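Local coordinates for protein ATP-dependent 6-phosphofructokinase isozyme 2 (Escherichia coli, PDB 3UMO) that phosphorylates fructose 6-phosphate to fructose 1,6-bisphosphate, the first committed step of glycolysis, using ATP as phosphoryl donor and magnesium as cofactor, as a homodimer of the ribokinase-like PfkB family, at residues 203-215 and 221-235. Residues are numbered along the deposited sequence; the frame is centred on the assembly and turned at random. Where two conformers were deposited one is given.
Sequences DDVRKAAQEIVNS and VVVSLGPQGALGVDS. With ATP (adenosine-5'-triphosphate), chain E.
Ala209 sets its methyl down among Val221, Val223 and Val233, with CB 3.7 Å from Val233 CG2; a side chain this small lets helix 204-214 lie close over the β-hairpin, 8.7 Å from the axis of each strand. On one side of it Val205 CG1 meets Val223 CG1 at 3.8 Å, while Leu231 CD2 lies against the backbone and CB of Arg206. One turn beyond Ala209, Val213 straddles the strands: CG2, anti to its own carbonyl carbon, touches both Val221 CG2 and Val233 CG1, and CG1 rests on the Asp234-Ser235 peptide. An alanine in its place would remove both branches and would probably open a gap between the helix and the two valines. Gln210, partly exposed, suits the edge of the interface: its chain bends at chi2 (67°), laying the amide end against Val233 CG1, and in the conformer given NE2 donates to Asp234 O (3.2 Å, N-H...O 165°), nearly in its own amide plane. This bond would tie the helix to the residue just past strand 230-233. The strands themselves pair antiparallel, Val221 with Val233 and Val223 with Leu231. The loop 225-229 that joins them holds ATP, Gly226 N binding O2A at 2.8 Å and Gly229 O accepting from O3' of the ribose. Helix 188-195 packs beside Ile212 and Val223, strand 238-241 extends the sheet beyond 230-233, and helix 272-286 covers the other face through Val222 and Ala230.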
loop_
_atom_site.group_PDB
_atom_site.type_symbol
_atom_site.label_atom_id
_atom_site.label_comp_id
_atom_site.label_asym_id
_atom_site.label_seq_id
_atom_site.Cartn_x
_atom_site.Cartn_y
_atom_site.Cartn_z
ATOM N N ASP A 203 28.101 -16.794 -12.009
ATOM C CA ASP A 203 28.976 -16.218 -13.031
ATOM C C ASP A 203 28.262 -15.644 -14.257
ATOM O O ASP A 203 28.922 -15.179 -15.188
ATOM C CB ASP A 203 29.994 -17.260 -13.500
ATOM C CG ASP A 203 31.387 -16.979 -12.990
ATOM O OD1 ASP A 203 32.089 -16.159 -13.617
ATOM O OD2 ASP A 203 31.782 -17.574 -11.966
ATOM N N ASP A 204 26.930 -15.677 -14.266
ATOM C CA ASP A 204 26.177 -15.288 -15.463
ATOM C C ASP A 204 26.378 -13.833 -15.889
ATOM O O ASP A 204 26.521 -13.563 -17.084
ATOM C CB ASP A 204 24.680 -15.600 -15.320
ATOM C CG ASP A 204 24.361 -17.064 -15.538
ATOM O OD1 ASP A 204 23.196 -17.450 -15.294
ATOM O OD2 ASP A 204 25.265 -17.833 -15.948
ATOM N N VAL A 205 26.386 -12.908 -14.927
ATOM C CA VAL A 205 26.572 -11.493 -15.232
ATOM C C VAL A 205 27.930 -11.242 -15.873
ATOM O O VAL A 205 28.018 -10.574 -16.902
ATOM C CB VAL A 205 26.395 -10.606 -13.982
ATOM C CG1 VAL A 205 26.961 -9.210 -14.225
ATOM C CG2 VAL A 205 24.915 -10.524 -13.606
ATOM N N ARG A 206 28.984 -11.798 -15.281
ATOM C CA ARG A 206 30.331 -11.622 -15.823
ATOM C C ARG A 206 30.449 -12.195 -17.229
ATOM O O ARG A 206 30.984 -11.550 -18.131
ATOM C CB ARG A 206 31.377 -12.283 -14.925
ATOM C CG ARG A 206 32.811 -11.899 -15.284
ATOM C CD ARG A 206 33.786 -13.019 -14.984
ATOM N NE ARG A 206 33.809 -14.007 -16.060
ATOM C CZ ARG A 206 33.942 -15.315 -15.873
ATOM N NH1 ARG A 206 34.057 -15.804 -14.646
ATOM N NH2 ARG A 206 33.954 -16.137 -16.914
ATOM N N LYS A 207 29.953 -13.411 -17.412
ATOM C CA LYS A 207 30.001 -14.055 -18.719
ATOM C C LYS A 207 29.252 -13.255 -19.780
ATOM O O LYS A 207 29.745 -13.082 -20.891
ATOM C CB LYS A 207 29.471 -15.483 -18.638
ATOM C CG LYS A 207 30.464 -16.437 -18.003
ATOM C CD LYS A 207 29.865 -17.806 -17.756
ATOM C CE LYS A 207 30.859 -18.681 -17.006
ATOM N NZ LYS A 207 30.238 -19.928 -16.478
ATOM N N ALA A 208 28.066 -12.769 -19.431
ATOM C CA ALA A 208 27.287 -11.944 -20.351
ATOM C C ALA A 208 28.034 -10.668 -20.731
ATOM O O ALA A 208 28.053 -10.274 -21.895
ATOM C CB ALA A 208 25.933 -11.604 -19.740
ATOM N N ALA A 209 28.634 -10.013 -19.738
ATOM C CA ALA A 209 29.400 -8.799 -19.991
ATOM C C ALA A 209 30.579 -9.088 -20.922
ATOM O O ALA A 209 30.838 -8.335 -21.864
ATOM C CB ALA A 209 29.892 -8.198 -18.683
ATOM N N GLN A 210 31.281 -10.188 -20.658
ATOM C CA GLN A 210 32.428 -10.548 -21.481
ATOM C C GLN A 210 31.997 -10.878 -22.908
ATOM O O GLN A 210 32.727 -10.588 -23.854
ATOM C CB GLN A 210 33.208 -11.713 -20.872
ATOM C CG GLN A 210 34.618 -11.863 -21.435
ATOM C CD GLN A 210 35.522 -10.698 -21.063
ATOM O OE1 GLN A 210 35.762 -10.437 -19.884
ATOM N NE2 GLN A 210 36.023 -9.988 -22.070
ATOM N N GLU A 211 30.809 -11.459 -23.052
ATOM C CA GLU A 211 30.255 -11.827 -24.354
ATOM C C GLU A 211 30.091 -10.589 -25.235
ATOM O O GLU A 211 30.392 -10.613 -26.435
ATOM C CB GLU A 211 28.901 -12.509 -24.139
ATOM C CG GLU A 211 28.309 -13.217 -25.339
ATOM C CD GLU A 211 26.901 -13.732 -25.065
ATOM O OE1 GLU A 211 26.653 -14.245 -23.950
ATOM O OE2 GLU A 211 26.040 -13.608 -25.963
ATOM N N ILE A 212 29.616 -9.505 -24.630
ATOM C CA ILE A 212 29.419 -8.243 -25.343
ATOM C C ILE A 212 30.752 -7.622 -25.772
ATOM O O ILE A 212 30.871 -7.083 -26.874
ATOM C CB ILE A 212 28.630 -7.247 -24.476
ATOM C CG1 ILE A 212 27.231 -7.799 -24.192
ATOM C CG2 ILE A 212 28.537 -5.885 -25.154
ATOM C CD1 ILE A 212 26.480 -7.021 -23.130
ATOM N N VAL A 213 31.749 -7.693 -24.897
ATOM C CA VAL A 213 33.070 -7.174 -25.227
ATOM C C VAL A 213 33.697 -8.024 -26.327
ATOM O O VAL A 213 34.150 -7.495 -27.342
ATOM C CB VAL A 213 33.992 -7.130 -23.995
ATOM C CG1 VAL A 213 35.401 -6.703 -24.391
ATOM C CG2 VAL A 213 33.418 -6.185 -22.948
ATOM N N ASN A 214 33.695 -9.340 -26.129
ATOM C CA ASN A 214 34.245 -10.270 -27.112
ATOM C C ASN A 214 33.610 -10.157 -28.500
ATOM O O ASN A 214 34.293 -10.318 -29.517
ATOM C CB ASN A 214 34.151 -11.715 -26.607
ATOM C CG ASN A 214 35.092 -11.994 -25.447
ATOM O OD1 ASN A 214 36.010 -11.216 -25.172
ATOM N ND2 ASN A 214 34.874 -13.115 -24.764
ATOM N N SER A 215 32.312 -9.870 -28.544
ATOM C CA SER A 215 31.602 -9.773 -29.817
ATOM C C SER A 215 31.935 -8.482 -30.568
ATOM O O SER A 215 31.609 -8.341 -31.750
ATOM C CB SER A 215 30.092 -9.876 -29.606
ATOM O OG SER A 215 29.593 -8.732 -28.934
ATOM N N VAL A 221 32.141 -2.724 -20.807
ATOM C CA VAL A 221 30.808 -2.966 -20.283
ATOM C C VAL A 221 30.887 -2.850 -18.773
ATOM O O VAL A 221 31.669 -3.551 -18.124
ATOM C CB VAL A 221 30.282 -4.365 -20.663
ATOM C CG1 VAL A 221 28.955 -4.650 -19.950
ATOM C CG2 VAL A 221 30.115 -4.475 -22.170
ATOM N N VAL A 222 30.110 -1.942 -18.209
ATOM C CA VAL A 222 30.029 -1.864 -16.765
ATOM C C VAL A 222 28.620 -2.247 -16.355
ATOM O O VAL A 222 27.672 -1.508 -16.614
ATOM C CB VAL A 222 30.391 -0.457 -16.247
ATOM C CG1 VAL A 222 30.221 -0.380 -14.727
ATOM C CG2 VAL A 222 31.823 -0.118 -16.637
ATOM N N VAL A 223 28.480 -3.417 -15.742
ATOM C CA VAL A 223 27.181 -3.842 -15.254
ATOM C C VAL A 223 27.002 -3.296 -13.845
ATOM O O VAL A 223 27.713 -3.686 -12.918
ATOM C CB VAL A 223 27.045 -5.365 -15.210
ATOM C CG1 VAL A 223 25.601 -5.743 -14.884
ATOM C CG2 VAL A 223 27.468 -5.974 -16.540
ATOM N N SER A 224 26.052 -2.389 -13.673
ATOM C CA SER A 224 25.836 -1.834 -12.341
ATOM C C SER A 224 24.879 -2.741 -11.555
ATOM O O SER A 224 23.916 -3.291 -12.104
ATOM C CB SER A 224 25.372 -0.378 -12.409
ATOM O OG SER A 224 24.088 -0.230 -13.011
ATOM N N LEU A 225 25.178 -2.913 -10.274
ATOM C CA LEU A 225 24.573 -3.954 -9.455
ATOM C C LEU A 225 23.882 -3.385 -8.215
ATOM O O LEU A 225 23.803 -4.058 -7.181
ATOM C CB LEU A 225 25.666 -4.923 -9.015
ATOM C CG LEU A 225 26.515 -5.533 -10.132
ATOM C CD1 LEU A 225 27.655 -6.373 -9.557
ATOM C CD2 LEU A 225 25.656 -6.366 -11.060
ATOM N N GLY A 226 23.378 -2.157 -8.315
ATOM C CA GLY A 226 22.708 -1.535 -7.180
ATOM C C GLY A 226 23.642 -1.461 -5.979
ATOM O O GLY A 226 24.770 -0.995 -6.113
ATOM N N PRO A 227 23.197 -1.956 -4.808
ATOM C CA PRO A 227 24.045 -1.894 -3.608
ATOM C C PRO A 227 25.295 -2.772 -3.702
ATOM O O PRO A 227 26.224 -2.614 -2.911
ATOM C CB PRO A 227 23.119 -2.402 -2.494
ATOM C CG PRO A 227 22.141 -3.285 -3.187
ATOM C CD PRO A 227 21.926 -2.661 -4.552
ATOM N N GLN A 228 25.336 -3.684 -4.667
ATOM C CA GLN A 228 26.527 -4.518 -4.837
ATOM C C GLN A 228 27.639 -3.832 -5.631
ATOM O O GLN A 228 28.728 -4.395 -5.816
ATOM C CB GLN A 228 26.145 -5.872 -5.456
ATOM C CG GLN A 228 25.419 -6.758 -4.466
ATOM C CD GLN A 228 24.876 -8.024 -5.073
ATOM O OE1 GLN A 228 24.844 -8.177 -6.295
ATOM N NE2 GLN A 228 24.435 -8.944 -4.219
ATOM N N GLY A 229 27.379 -2.609 -6.086
ATOM C CA GLY A 229 28.378 -1.854 -6.817
ATOM C C GLY A 229 28.330 -2.094 -8.312
ATOM O O GLY A 229 27.302 -1.895 -8.954
ATOM N N ALA A 230 29.450 -2.516 -8.882
ATOM C CA ALA A 230 29.479 -2.725 -10.320
ATOM C C ALA A 230 30.551 -3.709 -10.747
ATOM O O ALA A 230 31.559 -3.910 -10.059
ATOM C CB ALA A 230 29.645 -1.395 -11.055
ATOM N N LEU A 231 30.318 -4.323 -11.900
ATOM C CA LEU A 231 31.320 -5.183 -12.515
ATOM C C LEU A 231 31.732 -4.557 -13.843
ATOM O O LEU A 231 30.898 -4.345 -14.728
ATOM C CB LEU A 231 30.757 -6.583 -12.741
ATOM C CG LEU A 231 31.766 -7.605 -13.269
ATOM C CD1 LEU A 231 32.112 -8.604 -12.180
ATOM C CD2 LEU A 231 31.227 -8.304 -14.497
ATOM N N GLY A 232 33.020 -4.253 -13.975
ATOM C CA GLY A 232 33.540 -3.635 -15.180
ATOM C C GLY A 232 34.357 -4.629 -15.979
ATOM O O GLY A 232 35.207 -5.333 -15.429
ATOM N N VAL A 233 34.089 -4.696 -17.279
ATOM C CA VAL A 233 34.768 -5.649 -18.150
ATOM C C VAL A 233 35.422 -4.953 -19.345
ATOM O O VAL A 233 34.826 -4.056 -19.953
ATOM C CB VAL A 233 33.794 -6.758 -18.622
ATOM C CG1 VAL A 233 34.418 -7.615 -19.703
ATOM C CG2 VAL A 233 33.373 -7.624 -17.444
ATOM N N ASP A 234 36.655 -5.370 -19.642
ATOM C CA ASP A 234 37.458 -4.892 -20.758
ATOM C C ASP A 234 37.820 -6.088 -21.615
ATOM O O ASP A 234 37.431 -7.215 -21.316
ATOM C CB ASP A 234 38.779 -4.326 -20.237
ATOM C CG ASP A 234 38.871 -2.835 -20.380
ATOM O OD1 ASP A 234 38.045 -2.255 -21.116
ATOM O OD2 ASP A 234 39.780 -2.247 -19.760
ATOM N N SER A 235 38.606 -5.851 -22.660
ATOM C CA SER A 235 39.175 -6.950 -23.422
ATOM C C SER A 235 40.301 -7.592 -22.615
ATOM O O SER A 235 40.719 -8.714 -22.900
ATOM C CB SER A 235 39.710 -6.461 -24.774
ATOM O OG SER A 235 40.803 -5.570 -24.611
HETATM P PG ATP E . 18.891 4.060 -12.045
HETATM O O1G ATP E . 18.916 4.367 -13.501
HETATM O O2G ATP E . 19.005 5.418 -11.358
HETATM O O3G ATP E . 17.663 3.336 -11.612
HETATM P PB ATP E . 20.590 1.926 -12.324
HETATM O O1B ATP E . 19.518 0.821 -12.078
HETATM O O2B ATP E . 20.957 2.127 -13.809
HETATM O O3B ATP E . 20.189 3.306 -11.632
HETATM P PA ATP E . 22.276 0.967 -10.197
HETATM O O1A ATP E . 21.019 0.682 -9.429
HETATM O O2A ATP E . 23.208 -0.242 -10.307
HETATM O O3A ATP E . 21.950 1.507 -11.615
HETATM O "O5'" ATP E . 23.007 2.205 -9.475
HETATM C "C5'" ATP E . 24.285 2.567 -9.874
HETATM C "C4'" ATP E . 25.301 2.692 -8.831
HETATM O "O4'" ATP E . 24.734 3.450 -7.741
HETATM C "C3'" ATP E . 25.638 1.399 -8.213
HETATM O "O3'" ATP E . 26.596 0.722 -8.935
HETATM C "C2'" ATP E . 26.092 1.792 -6.867
HETATM O "O2'" ATP E . 27.340 2.351 -6.934
HETATM C "C1'" ATP E . 25.128 2.861 -6.523
HETATM N N9 ATP E . 23.963 2.332 -5.818
HETATM C C8 ATP E . 22.765 2.046 -6.362
HETATM N N7 ATP E . 21.966 1.576 -5.372
HETATM C C5 ATP E . 22.658 1.566 -4.213
HETATM C C6 ATP E . 22.345 1.199 -2.900
HETATM N N6 ATP E . 20.984 0.676 -2.542
HETATM N N1 ATP E . 23.296 1.318 -1.958
HETATM C C2 ATP E . 24.522 1.780 -2.256
HETATM N N3 ATP E . 24.844 2.142 -3.501
HETATM C C4 ATP E . 23.939 2.049 -4.491
HETATM O O HOH W 1 37.990 -9.684 -19.292
#